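Local coordinates for hypothetical protein MTH938 (Methanothermobacter thermautotrophicus, PDB 1IHN) that is of unknown function and belongs to the DUF498/DUF598 family of uncharacterised proteins, at residues Arg34-Ser39 with Ala50-Glu56. Numbering follows the deposited sequence.
Sequences RRKEIS and AEEELEE
A bidentate arginine-carboxylate salt bridge, buried between the starts of two successive helices, is the heart of this contact. Arg-34 is extended (phi/psi -66/139) and Arg-35 (-89/72) is the centre of an inverse gamma turn, closed by a weak bond from Lys-36 N to Arg-34 O; helix 36-43 follows directly. Across from it, Ala-50 is extended (-82/150) and leads into a loosely bonded helix from about Glu-52. CA atoms of Ser-39 and Ala-50 lie 5.0 Å apart, those of Ile-38 and Glu-53 6.6 Å. Arg-34, t at chi1 to chi3, presents its NE/NH2 edge, and Glu-53 (chi1 m, chi2 t) reaches across: its OE1 accepts from Arg-34 NE at 2.9 Å, its OE2 from Arg-34 NH2 at 3.0 Å. Ser-39 OG (chi1 m) donates to Glu-53 OE2 at 2.6 Å and accepts from Ala-50 N at 2.8 Å, tying carboxylate and backbone together. One water bridges Arg-35 N (2.7 Å) and Glu-53 OE1 (2.6 Å). Beside this polar network, Ile-38 CG2 packs on Ala-50 CB at 4.1 Å and Glu-52 CB at 3.5 Å. Arg-35 NE and Glu-56 OE2, 3.7 Å apart, form a long ion pair without a directed hydrogen bond. Arg-34 also bridges to Asp-22 through NH1 and donates from NH2 to Ser-46 O, while Glu-52 pairs with Lys-42 of helix 36-43; Leu-54 packs against strand 64-68, setting helix 52-58 on the mixed sheet.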
ATOM      1  N   ARG A  34      -5.730   6.412  -1.614  1.00 23.93           N
ATOM      2  CA  ARG A  34      -5.859   5.829  -0.290  1.00 26.64           C
ATOM      3  C   ARG A  34      -6.960   6.600   0.440  1.00 27.57           C
ATOM      4  O   ARG A  34      -7.045   7.819   0.335  1.00 25.93           O
ATOM      5  CB  ARG A  34      -4.541   5.950   0.477  1.00 26.01           C
ATOM      6  CG  ARG A  34      -4.634   5.436   1.894  1.00 31.31           C
ATOM      7  CD  ARG A  34      -3.386   5.729   2.706  1.00 21.05           C
ATOM      8  NE  ARG A  34      -3.688   5.578   4.121  1.00 24.20           N
ATOM      9  CZ  ARG A  34      -3.045   6.188   5.107  1.00 26.33           C
ATOM     10  NH1 ARG A  34      -2.026   7.001   4.851  1.00 29.91           N
ATOM     11  NH2 ARG A  34      -3.469   6.027   6.353  1.00 21.94           N
ATOM     12  N   ARG A  35      -7.807   5.889   1.174  1.00 30.44           N
ATOM     13  CA  ARG A  35      -8.895   6.536   1.905  1.00 34.35           C
ATOM     14  C   ARG A  35      -8.453   6.963   3.303  1.00 29.91           C
ATOM     15  O   ARG A  35      -8.855   6.367   4.304  1.00 30.33           O
ATOM     16  CB  ARG A  35     -10.089   5.588   2.013  1.00 31.86           C
ATOM     17  CG  ARG A  35     -10.601   5.108   0.678  1.00 43.87           C
ATOM     18  CD  ARG A  35     -11.829   4.250   0.864  1.00 53.24           C
ATOM     19  NE  ARG A  35     -12.325   3.720  -0.399  1.00 58.61           N
ATOM     20  CZ  ARG A  35     -13.464   3.045  -0.523  1.00 65.40           C
ATOM     21  NH1 ARG A  35     -14.223   2.824   0.543  1.00 58.09           N
ATOM     22  NH2 ARG A  35     -13.839   2.586  -1.711  1.00 69.20           N
ATOM     23  N   LYS A  36      -7.631   8.003   3.364  1.00 31.43           N
ATOM     24  CA  LYS A  36      -7.121   8.503   4.636  1.00 33.63           C
ATOM     25  C   LYS A  36      -8.199   8.919   5.633  1.00 31.65           C
ATOM     26  O   LYS A  36      -7.967   8.880   6.839  1.00 29.48           O
ATOM     27  CB  LYS A  36      -6.182   9.688   4.396  1.00 29.60           C
ATOM     28  CG  LYS A  36      -4.906   9.342   3.657  1.00 33.65           C
ATOM     29  CD  LYS A  36      -3.955  10.531   3.651  1.00 37.64           C
ATOM     30  CE  LYS A  36      -2.659  10.188   2.949  1.00 49.72           C
ATOM     31  NZ  LYS A  36      -2.930   9.740   1.557  1.00 60.39           N
ATOM     32  N   GLU A  37      -9.371   9.315   5.136  1.00 30.22           N
ATOM     33  CA  GLU A  37     -10.468   9.753   6.005  1.00 30.16           C
ATOM     34  C   GLU A  37     -10.909   8.662   6.970  1.00 28.01           C
ATOM     35  O   GLU A  37     -11.301   8.945   8.103  1.00 29.01           O
ATOM     36  CB  GLU A  37     -11.688  10.190   5.179  1.00 34.62           C
ATOM     37  CG  GLU A  37     -11.375  10.728   3.795  1.00 48.29           C
ATOM     38  CD  GLU A  37     -11.011   9.627   2.810  1.00 55.22           C
ATOM     39  OE1 GLU A  37     -11.831   8.703   2.623  1.00 57.15           O
ATOM     40  OE2 GLU A  37      -9.909   9.689   2.225  1.00 60.39           O
ATOM     41  N   ILE A  38     -10.861   7.415   6.518  1.00 25.57           N
ATOM     42  CA  ILE A  38     -11.260   6.303   7.365  1.00 27.03           C
ATOM     43  C   ILE A  38     -10.479   6.337   8.675  1.00 26.14           C
ATOM     44  O   ILE A  38     -11.057   6.280   9.757  1.00 27.55           O
ATOM     45  CB  ILE A  38     -11.016   4.956   6.656  1.00 26.47           C
ATOM     46  CG1 ILE A  38     -11.927   4.855   5.431  1.00 32.58           C
ATOM     47  CG2 ILE A  38     -11.272   3.801   7.612  1.00 26.31           C
ATOM     48  CD1 ILE A  38     -11.786   3.555   4.647  1.00 34.63           C
ATOM     49  N   SER A  39      -9.164   6.455   8.567  1.00 23.59           N
ATOM     50  CA  SER A  39      -8.308   6.492   9.736  1.00 29.15           C
ATOM     51  C   SER A  39      -8.363   7.820  10.483  1.00 28.49           C
ATOM     52  O   SER A  39      -8.259   7.851  11.706  1.00 25.69           O
ATOM     53  CB  SER A  39      -6.869   6.176   9.324  1.00 24.21           C
ATOM     54  OG  SER A  39      -6.800   4.859   8.809  1.00 31.29           O
ATOM     55  N   ALA A  50      -6.296   2.448  10.043  1.00 33.09           N
ATOM     56  CA  ALA A  50      -7.404   1.679  10.582  1.00 33.06           C
ATOM     57  C   ALA A  50      -7.478   0.397   9.760  1.00 39.34           C
ATOM     58  O   ALA A  50      -7.104   0.392   8.580  1.00 40.25           O
ATOM     59  CB  ALA A  50      -8.697   2.466  10.450  1.00 30.88           C
ATOM     60  N   GLU A  51      -7.947  -0.687  10.369  1.00 40.80           N
ATOM     61  CA  GLU A  51      -8.054  -1.947   9.644  1.00 41.70           C
ATOM     62  C   GLU A  51      -9.120  -1.831   8.567  1.00 34.05           C
ATOM     63  O   GLU A  51      -9.088  -2.553   7.572  1.00 29.89           O
ATOM     64  CB  GLU A  51      -8.401  -3.107  10.584  1.00 48.51           C
ATOM     65  CG  GLU A  51      -8.467  -4.445   9.849  1.00 64.19           C
ATOM     66  CD  GLU A  51      -8.849  -5.609  10.742  1.00 71.31           C
ATOM     67  OE1 GLU A  51      -9.920  -5.542  11.385  1.00 71.82           O
ATOM     68  OE2 GLU A  51      -8.080  -6.594  10.791  1.00 73.59           O
ATOM     69  N   GLU A  52     -10.063  -0.916   8.767  1.00 31.06           N
ATOM     70  CA  GLU A  52     -11.127  -0.709   7.796  1.00 33.81           C
ATOM     71  C   GLU A  52     -10.538  -0.339   6.431  1.00 31.58           C
ATOM     72  O   GLU A  52     -11.161  -0.576   5.398  1.00 36.17           O
ATOM     73  CB  GLU A  52     -12.077   0.405   8.252  1.00 37.87           C
ATOM     74  CG  GLU A  52     -12.846   0.122   9.532  1.00 52.30           C
ATOM     75  CD  GLU A  52     -12.177   0.698  10.768  1.00 53.91           C
ATOM     76  OE1 GLU A  52     -11.156   0.134  11.223  1.00 47.59           O
ATOM     77  OE2 GLU A  52     -12.677   1.726  11.281  1.00 55.69           O
ATOM     78  N   GLU A  53      -9.347   0.252   6.423  1.00 30.12           N
ATOM     79  CA  GLU A  53      -8.713   0.624   5.160  1.00 34.84           C
ATOM     80  C   GLU A  53      -8.430  -0.596   4.284  1.00 33.50           C
ATOM     81  O   GLU A  53      -8.388  -0.486   3.059  1.00 32.93           O
ATOM     82  CB  GLU A  53      -7.411   1.405   5.403  1.00 30.25           C
ATOM     83  CG  GLU A  53      -7.633   2.884   5.697  1.00 32.23           C
ATOM     84  CD  GLU A  53      -6.392   3.740   5.474  1.00 37.01           C
ATOM     85  OE1 GLU A  53      -5.804   3.674   4.372  1.00 33.95           O
ATOM     86  OE2 GLU A  53      -6.009   4.492   6.393  1.00 35.00           O
ATOM     87  N   LEU A  54      -8.246  -1.754   4.913  1.00 35.72           N
ATOM     88  CA  LEU A  54      -7.973  -3.001   4.191  1.00 38.13           C
ATOM     89  C   LEU A  54      -9.249  -3.669   3.682  1.00 43.37           C
ATOM     90  O   LEU A  54      -9.206  -4.499   2.770  1.00 42.66           O
ATOM     91  CB  LEU A  54      -7.253  -3.996   5.102  1.00 41.80           C
ATOM     92  CG  LEU A  54      -5.891  -3.630   5.695  1.00 46.69           C
ATOM     93  CD1 LEU A  54      -5.476  -4.715   6.675  1.00 44.98           C
ATOM     94  CD2 LEU A  54      -4.856  -3.480   4.591  1.00 48.50           C
ATOM     95  N   GLU A  55     -10.378  -3.310   4.283  1.00 45.87           N
ATOM     96  CA  GLU A  55     -11.668  -3.888   3.926  1.00 47.93           C
ATOM     97  C   GLU A  55     -11.947  -3.930   2.423  1.00 48.31           C
ATOM     98  O   GLU A  55     -12.431  -4.945   1.911  1.00 45.69           O
ATOM     99  CB  GLU A  55     -12.795  -3.142   4.652  1.00 52.10           C
ATOM    100  CG  GLU A  55     -14.159  -3.824   4.554  1.00 73.38           C
ATOM    101  CD  GLU A  55     -15.163  -3.294   5.570  1.00 81.09           C
ATOM    102  OE1 GLU A  55     -15.416  -2.070   5.584  1.00 86.59           O
ATOM    103  OE2 GLU A  55     -15.705  -4.104   6.352  1.00 81.40           O
ATOM    104  N   GLU A  56     -11.641  -2.848   1.711  1.00 43.56           N
ATOM    105  CA  GLU A  56     -11.893  -2.828   0.277  1.00 43.35           C
ATOM    106  C   GLU A  56     -11.022  -3.841  -0.462  1.00 41.01           C
ATOM    107  O   GLU A  56     -11.373  -4.294  -1.546  1.00 43.32           O
ATOM    108  CB  GLU A  56     -11.674  -1.420  -0.301  1.00 45.32           C
ATOM    109  CG  GLU A  56     -10.226  -0.940  -0.375  1.00 44.77           C
ATOM    110  CD  GLU A  56     -10.093   0.369  -1.159  1.00 46.15           C
ATOM    111  OE1 GLU A  56     -10.549   0.416  -2.317  1.00 45.50           O
ATOM    112  OE2 GLU A  56      -9.533   1.350  -0.626  1.00 41.05           O
TER
HETATM  113  O   HOH W   1      -7.150   3.414   2.176  1.00 34.10           O